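Local coordinates for uncharacterized protein HI_0666 (Haemophilus influenzae, PDB 7CZO) that is the N-terminal domain of a HipA toxin, apparently encoded as a separate protein, and probably works in an unusual three-component HipBA toxin-antitoxin system, at residues 5-10 / 17-22. Numbering follows the deposited sequence.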
# COMPACT_ATOMS: atom_id res chain seq x y z
N VAL A 5 1.61 -12.88 5.25
CA VAL A 5 0.76 -12.77 4.08
C VAL A 5 1.44 -11.78 3.12
O VAL A 5 2.57 -12.03 2.67
CB VAL A 5 -0.74 -12.39 4.41
CG1 VAL A 5 -1.72 -13.12 3.49
CG2 VAL A 5 -1.10 -12.69 5.86
N ARG A 6 0.81 -10.63 2.90
CA ARG A 6 0.94 -9.89 1.65
C ARG A 6 1.93 -8.71 1.71
O ARG A 6 1.90 -7.88 2.62
CB ARG A 6 -0.45 -9.39 1.25
CG ARG A 6 -1.47 -10.47 0.96
CD ARG A 6 -1.28 -11.04 -0.45
NE ARG A 6 -2.09 -10.36 -1.46
CZ ARG A 6 -2.03 -10.61 -2.77
NH1 ARG A 6 -1.19 -11.52 -3.24
NH2 ARG A 6 -2.80 -9.93 -3.62
N SER A 7 2.79 -8.63 0.70
CA SER A 7 3.83 -7.64 0.65
C SER A 7 3.83 -6.93 -0.74
O SER A 7 3.61 -7.58 -1.76
CB SER A 7 5.16 -8.33 0.92
OG SER A 7 6.25 -7.41 0.94
N GLY A 8 4.08 -5.62 -0.76
CA GLY A 8 4.23 -4.85 -2.01
C GLY A 8 5.43 -3.94 -1.94
O GLY A 8 5.60 -3.21 -0.96
N LYS A 9 6.31 -4.00 -2.93
CA LYS A 9 7.39 -3.03 -3.05
C LYS A 9 6.77 -1.70 -3.52
O LYS A 9 5.91 -1.67 -4.39
CB LYS A 9 8.42 -3.46 -4.09
CG LYS A 9 9.58 -4.31 -3.60
CD LYS A 9 10.25 -5.00 -4.81
CE LYS A 9 11.79 -4.96 -4.78
NZ LYS A 9 12.41 -4.47 -6.05
N VAL A 10 7.24 -0.61 -2.94
CA VAL A 10 6.67 0.70 -3.16
C VAL A 10 7.67 1.57 -3.87
O VAL A 10 8.77 1.80 -3.37
CB VAL A 10 6.30 1.35 -1.82
CG1 VAL A 10 6.02 2.84 -1.99
CG2 VAL A 10 5.09 0.60 -1.22
N ILE A 17 11.27 2.89 -2.77
CA ILE A 17 11.44 3.61 -1.51
C ILE A 17 11.08 2.80 -0.25
O ILE A 17 11.42 3.23 0.86
CB ILE A 17 10.62 4.91 -1.49
CG1 ILE A 17 9.14 4.59 -1.37
CG2 ILE A 17 10.86 5.72 -2.73
CD1 ILE A 17 8.25 5.81 -1.28
N GLY A 18 10.39 1.65 -0.38
CA GLY A 18 9.99 0.90 0.82
C GLY A 18 8.99 -0.22 0.59
O GLY A 18 8.77 -0.63 -0.54
N LEU A 19 8.34 -0.68 1.66
CA LEU A 19 7.57 -1.95 1.61
C LEU A 19 6.26 -1.81 2.36
O LEU A 19 6.24 -1.34 3.47
CB LEU A 19 8.36 -3.07 2.28
CG LEU A 19 9.69 -3.43 1.62
CD1 LEU A 19 10.59 -4.15 2.61
CD2 LEU A 19 9.44 -4.29 0.38
N LEU A 20 5.16 -2.21 1.75
CA LEU A 20 3.88 -2.11 2.42
C LEU A 20 3.39 -3.54 2.58
O LEU A 20 3.28 -4.25 1.57
CB LEU A 20 2.94 -1.28 1.57
CG LEU A 20 1.50 -1.25 2.03
CD1 LEU A 20 1.32 -0.44 3.29
CD2 LEU A 20 0.64 -0.68 0.92
N ARG A 21 3.13 -3.96 3.82
CA ARG A 21 2.85 -5.38 4.12
C ARG A 21 1.59 -5.43 4.87
O ARG A 21 1.29 -4.48 5.60
CB ARG A 21 3.93 -6.04 4.98
CG ARG A 21 5.32 -5.50 4.73
CD ARG A 21 6.43 -6.47 5.06
NE ARG A 21 7.03 -7.03 3.85
CZ ARG A 21 8.09 -7.84 3.84
NH1 ARG A 21 8.67 -8.19 4.99
NH2 ARG A 21 8.56 -8.30 2.68
N GLU A 22 0.83 -6.51 4.66
CA GLU A 22 -0.35 -6.81 5.50
C GLU A 22 -0.19 -8.17 6.17
O GLU A 22 0.40 -9.11 5.60
CB GLU A 22 -1.62 -6.82 4.69
CG GLU A 22 -2.86 -6.96 5.54
CD GLU A 22 -4.09 -7.36 4.74
OE1 GLU A 22 -3.95 -7.84 3.58
OE2 GLU A 22 -5.21 -7.21 5.29
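Ser-7 and Arg-21 face each other as a non-hydrogen-bonded antiparallel pair and are joined through their side chains. The serine OG stands anti to its backbone N (chi1 -178°), and a bend at chi3 turns the guanidinium of Arg-21 across to Ser-7, so that NE donates to OG at 3.0 Å. The hydroxyl lies at the guanidinium edge, close to its plane. Glu-103 OE2 forms a salt bridge with Arg-21 NH2 and a hydrogen bond with Ser-7 OG, which probably helps to fix the rotation of both side chains. On the same face Lys-9 and Leu-19 run side by side, Leu-19 CD2 lying 4.0 Å from Lys-9 CG, while the lysine amine makes a cation-pi contact with Phe-16. These residues belong to the beta hairpin of strands 7-12 and 15-22 in the HipA N-terminal domain; strand 15-22 is the central one of five in the antiparallel sheet, and 7-12 lies between it and 98-102. Arg-6 with Glu-22 and Gly-8 with Leu-20 are each bonded in both directions, Leu-20 N to Gly-8 O at 2.9 Å and nearly straight. A classic beta bulge interrupts this pattern at Val-10, whose O takes a bond from Ile-17 N at 2.8 Å and a weak one from Gly-18 N. On the face turned from Ser-7, Val-10 and Leu-20 cross obliquely, Val-10 CG2 lying 4.0 Å from Leu-20 CB. Val-10 CG1 meets Ile-17 CG1 at 3.6 Å, the latter standing between its backbone N and carbonyl carbon (chi1 71°), the crowded position. Leu-20, CG anti to N, also packs against Phe-85 of helix 82-91.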